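Local coordinates for lactate dehydrogenase (Eimeria maxima, PDB 6CT6), which probably catalyses the NADH-dependent interconversion of pyruvate and lactate, and is captured here with NADH and the substrate analogue oxamate, at residues V80-G92 / D102-V114. Sequence-based numbering, arbitrary orientation.
With NAI (1,4-dihydronicotinamide adenine dinucleotide), chain D.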
# COMPACT_ATOMS: atom_id res chain seq x y z
N VAL B 80 5.09 12.45 15.46
CA VAL B 80 6.01 11.40 15.03
C VAL B 80 6.55 11.76 13.66
O VAL B 80 5.83 12.31 12.82
CB VAL B 80 5.31 10.02 15.00
CG1 VAL B 80 6.24 8.95 14.45
CG2 VAL B 80 4.81 9.63 16.38
N VAL B 81 7.83 11.47 13.44
CA VAL B 81 8.48 11.65 12.15
C VAL B 81 9.08 10.31 11.75
O VAL B 81 9.84 9.71 12.52
CB VAL B 81 9.57 12.74 12.19
CG1 VAL B 81 10.23 12.90 10.82
CG2 VAL B 81 9.00 14.08 12.66
N ILE B 82 8.73 9.83 10.55
CA ILE B 82 9.29 8.60 10.00
C ILE B 82 10.04 8.96 8.72
O ILE B 82 9.44 9.52 7.78
CB ILE B 82 8.21 7.54 9.73
CG1 ILE B 82 7.28 7.38 10.94
CG2 ILE B 82 8.87 6.20 9.42
CD1 ILE B 82 6.13 6.41 10.73
N ILE B 83 11.33 8.64 8.67
CA ILE B 83 12.24 9.13 7.64
C ILE B 83 12.54 8.01 6.66
O ILE B 83 13.08 6.96 7.04
CB ILE B 83 13.55 9.66 8.25
CG1 ILE B 83 13.29 10.82 9.20
CG2 ILE B 83 14.52 10.10 7.14
CD1 ILE B 83 14.45 11.11 10.14
N THR B 84 12.22 8.24 5.39
CA THR B 84 12.68 7.39 4.29
C THR B 84 13.42 8.20 3.23
O THR B 84 13.67 7.69 2.14
CB THR B 84 11.50 6.65 3.66
OG1 THR B 84 10.54 7.58 3.16
CG2 THR B 84 10.84 5.71 4.67
N ALA B 85 13.79 9.44 3.54
CA ALA B 85 14.44 10.32 2.57
C ALA B 85 15.78 9.75 2.12
O ALA B 85 16.51 9.14 2.91
CB ALA B 85 14.64 11.71 3.17
N GLY B 86 16.11 9.96 0.86
CA GLY B 86 17.40 9.57 0.33
C GLY B 86 17.37 9.42 -1.17
O GLY B 86 16.31 9.30 -1.80
N ILE B 87 18.56 9.46 -1.76
CA ILE B 87 18.75 9.01 -3.13
C ILE B 87 18.95 7.50 -3.10
O ILE B 87 19.81 6.99 -2.37
CB ILE B 87 19.96 9.70 -3.78
CG1 ILE B 87 19.89 11.23 -3.61
CG2 ILE B 87 20.06 9.33 -5.26
CD1 ILE B 87 18.73 11.89 -4.32
N THR B 88 18.15 6.77 -3.87
CA THR B 88 18.15 5.31 -3.80
C THR B 88 18.65 4.63 -5.07
O THR B 88 18.69 3.40 -5.11
CB THR B 88 16.75 4.79 -3.46
OG1 THR B 88 15.85 5.07 -4.54
CG2 THR B 88 16.24 5.45 -2.19
N LYS B 89 19.05 5.39 -6.09
CA LYS B 89 19.70 4.79 -7.25
C LYS B 89 20.74 5.76 -7.80
O LYS B 89 20.52 6.97 -7.81
CB LYS B 89 18.70 4.41 -8.35
CG LYS B 89 19.36 3.66 -9.51
CD LYS B 89 18.40 3.39 -10.66
CE LYS B 89 19.09 2.58 -11.75
NZ LYS B 89 20.29 3.27 -12.29
N ILE B 90 21.85 5.20 -8.25
CA ILE B 90 22.93 5.98 -8.85
C ILE B 90 22.61 6.14 -10.34
O ILE B 90 22.38 5.13 -11.02
CB ILE B 90 24.29 5.29 -8.66
CG1 ILE B 90 24.59 5.12 -7.16
CG2 ILE B 90 25.40 6.09 -9.33
CD1 ILE B 90 25.78 4.22 -6.87
N PRO B 91 22.57 7.36 -10.87
CA PRO B 91 22.30 7.53 -12.30
C PRO B 91 23.25 6.71 -13.16
O PRO B 91 24.45 6.62 -12.88
CB PRO B 91 22.50 9.03 -12.52
CG PRO B 91 22.17 9.64 -11.21
CD PRO B 91 22.64 8.66 -10.17
N GLY B 92 22.70 6.10 -14.21
CA GLY B 92 23.48 5.26 -15.10
C GLY B 92 23.75 3.87 -14.57
O GLY B 92 24.33 3.06 -15.29
N ASP B 102 26.04 1.87 -1.14
CA ASP B 102 26.66 2.55 -2.27
C ASP B 102 26.36 4.04 -2.30
O ASP B 102 27.03 4.78 -3.03
CB ASP B 102 26.22 1.90 -3.58
CG ASP B 102 24.72 1.76 -3.69
OD1 ASP B 102 24.00 2.41 -2.91
OD2 ASP B 102 24.26 0.99 -4.57
N LEU B 103 25.37 4.51 -1.54
CA LEU B 103 24.96 5.92 -1.56
C LEU B 103 25.14 6.60 -0.21
O LEU B 103 24.55 7.66 0.03
CB LEU B 103 23.51 6.04 -2.03
CG LEU B 103 23.34 5.83 -3.54
CD1 LEU B 103 22.06 5.07 -3.85
CD2 LEU B 103 23.37 7.16 -4.27
N LEU B 104 25.95 6.02 0.67
CA LEU B 104 26.18 6.62 1.99
C LEU B 104 26.67 8.06 1.91
O LEU B 104 26.12 8.91 2.64
CB LEU B 104 27.18 5.74 2.76
CG LEU B 104 27.47 6.10 4.22
CD1 LEU B 104 27.99 4.88 4.95
CD2 LEU B 104 28.49 7.23 4.33
N PRO B 105 27.67 8.41 1.10
CA PRO B 105 28.14 9.81 1.09
C PRO B 105 27.05 10.81 0.77
O PRO B 105 27.09 11.94 1.26
CB PRO B 105 29.24 9.80 0.02
CG PRO B 105 29.62 8.38 -0.14
CD PRO B 105 28.37 7.60 0.10
N VAL B 106 26.09 10.42 -0.06
CA VAL B 106 25.01 11.32 -0.45
C VAL B 106 23.96 11.40 0.65
O VAL B 106 23.54 12.48 1.06
CB VAL B 106 24.40 10.85 -1.78
CG1 VAL B 106 23.29 11.79 -2.23
CG2 VAL B 106 25.48 10.73 -2.84
N ASN B 107 23.53 10.24 1.15
CA ASN B 107 22.40 10.20 2.06
C ASN B 107 22.77 10.66 3.47
O ASN B 107 21.89 11.11 4.21
CB ASN B 107 21.82 8.79 2.07
CG ASN B 107 21.07 8.47 0.78
OD1 ASN B 107 20.46 9.35 0.18
ND2 ASN B 107 21.13 7.22 0.35
N ILE B 108 24.05 10.60 3.84
CA ILE B 108 24.46 11.17 5.12
C ILE B 108 24.16 12.67 5.16
O ILE B 108 23.75 13.21 6.19
CB ILE B 108 25.95 10.89 5.41
CG1 ILE B 108 26.31 11.29 6.84
CG2 ILE B 108 26.86 11.61 4.42
CD1 ILE B 108 26.04 10.20 7.85
N LYS B 109 24.35 13.36 4.03
CA LYS B 109 24.08 14.79 3.99
C LYS B 109 22.59 15.08 4.02
O LYS B 109 22.15 16.07 4.62
CB LYS B 109 24.73 15.43 2.76
CG LYS B 109 26.25 15.38 2.78
CD LYS B 109 26.87 16.44 1.87
CE LYS B 109 28.38 16.34 1.87
NZ LYS B 109 28.97 16.53 3.23
N ILE B 110 21.79 14.22 3.38
CA ILE B 110 20.34 14.38 3.45
C ILE B 110 19.85 14.18 4.88
O ILE B 110 19.01 14.94 5.38
CB ILE B 110 19.65 13.40 2.48
CG1 ILE B 110 19.94 13.80 1.03
CG2 ILE B 110 18.14 13.35 2.72
CD1 ILE B 110 19.53 12.77 -0.00
N MET B 111 20.39 13.17 5.57
CA MET B 111 20.00 12.93 6.96
C MET B 111 20.27 14.15 7.83
O MET B 111 19.54 14.40 8.79
CB MET B 111 20.75 11.73 7.52
CG MET B 111 20.36 10.39 6.91
SD MET B 111 18.62 9.95 7.13
CE MET B 111 17.89 10.58 5.61
N ARG B 112 21.31 14.93 7.51
CA ARG B 112 21.66 16.08 8.34
C ARG B 112 20.78 17.28 8.04
O ARG B 112 20.49 18.07 8.96
CB ARG B 112 23.14 16.40 8.16
CG ARG B 112 24.04 15.35 8.80
CD ARG B 112 25.51 15.51 8.45
NE ARG B 112 26.33 14.50 9.12
CZ ARG B 112 27.53 14.11 8.71
NH1 ARG B 112 28.07 14.63 7.61
NH2 ARG B 112 28.20 13.19 9.39
N GLU B 113 20.33 17.45 6.80
CA GLU B 113 19.30 18.44 6.51
C GLU B 113 18.00 18.09 7.24
O GLU B 113 17.35 18.95 7.83
CB GLU B 113 19.05 18.54 5.01
CG GLU B 113 20.29 18.83 4.15
CD GLU B 113 20.88 20.21 4.41
OE1 GLU B 113 20.13 21.12 4.81
OE2 GLU B 113 22.10 20.37 4.21
N VAL B 114 17.61 16.81 7.20
CA VAL B 114 16.38 16.38 7.87
C VAL B 114 16.49 16.62 9.37
O VAL B 114 15.58 17.17 10.00
CB VAL B 114 16.08 14.90 7.55
CG1 VAL B 114 14.97 14.35 8.45
CG2 VAL B 114 15.69 14.75 6.09
PA NAI D . 12.25 5.73 -2.64
O1A NAI D . 13.33 6.20 -3.58
O2A NAI D . 10.98 5.13 -3.20
O5B NAI D . 11.84 6.98 -1.71
C5B NAI D . 12.84 7.87 -1.22
C4B NAI D . 12.28 9.28 -1.31
O4B NAI D . 13.05 10.21 -0.54
C3B NAI D . 12.26 9.80 -2.74
O3B NAI D . 10.92 10.07 -3.14
C2B NAI D . 13.09 11.07 -2.70
O2B NAI D . 12.58 12.09 -3.56
C1B NAI D . 12.97 11.45 -1.24
N9A NAI D . 13.96 12.42 -0.75
C8A NAI D . 15.23 12.65 -1.16
N7A NAI D . 15.79 13.65 -0.43
C5A NAI D . 14.87 14.07 0.46
C6A NAI D . 14.78 15.09 1.53
N6A NAI D . 15.82 15.89 1.82
N1A NAI D . 13.61 15.18 2.21
C2A NAI D . 12.56 14.39 1.95
N3A NAI D . 12.57 13.46 0.99
C4A NAI D . 13.67 13.26 0.24
O3 NAI D . 12.91 4.69 -1.59
PN NAI D . 12.09 3.68 -0.62
O1N NAI D . 11.82 2.40 -1.37
O2N NAI D . 10.95 4.44 0.02
O5D NAI D . 13.21 3.38 0.50
C5D NAI D . 13.68 4.44 1.32
C4D NAI D . 14.84 4.01 2.19
O4D NAI D . 14.47 2.94 3.07
C3D NAI D . 16.01 3.51 1.36
O3D NAI D . 17.22 4.05 1.88
C2D NAI D . 15.97 2.01 1.54
O2D NAI D . 17.24 1.38 1.36
C1D NAI D . 15.47 1.92 2.97
N1N NAI D . 14.96 0.62 3.41
C2N NAI D . 15.20 0.32 4.69
C3N NAI D . 14.78 -0.86 5.27
C7N NAI D . 15.12 -1.08 6.71
O7N NAI D . 15.52 -0.13 7.38
N7N NAI D . 15.01 -2.29 7.24
C4N NAI D . 14.01 -1.88 4.48
C5N NAI D . 13.81 -1.45 3.10
C6N NAI D . 14.28 -0.23 2.62
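N107 and I87 hold each other by a pair of hydrogen bonds. Followed outward, the N107 side chain leaves the helix from CB toward the 80-92 segment, and chi1 of -72° sets CG beside its own backbone N and anti to its carbonyl carbon, facing I87 N and I87 O, each 3.7 Å away. At one end of the amide OD1 takes the I87 N-H at 2.7 Å, in the carbonyl plane on a lone pair, though the bond is bent. At the other end ND2 gives a straighter bond to I87 O at 3.0 Å, with that oxygen in the amide plane. Turning the amide over would set its NH2 against the I87 N-H and OD1 against I87 O, which fixes its rotation. OD1 also lies 3.1 Å from G86 CA.

Around this polar pair the contact is mostly apolar. I87 CG1 meets V106 CG1 and I110 CD1, while L103, the N-cap residue, brings CD1 against I87 O and slides CD2 past I90 CG1. Nearer the strand, M111, bent at chi2 and chi3, puts CE 3.4 Å from A85 O and also touches I83 CG2; I83 CD1 and V114 CG1 meet tip to tip. A85 CB and I110 CG2 also border the NADH adenine, and T88 OG1 donates to phosphate oxygen O1A at 2.9 Å.

This is the Rossmann-fold NAD-binding domain: strand 80-83 runs between the parallel strands 11-15 and 126-129, the loop after it runs along the cofactor, and helix 104-121 packs beside helix 134-145, whose M137 touches both N107 and M111.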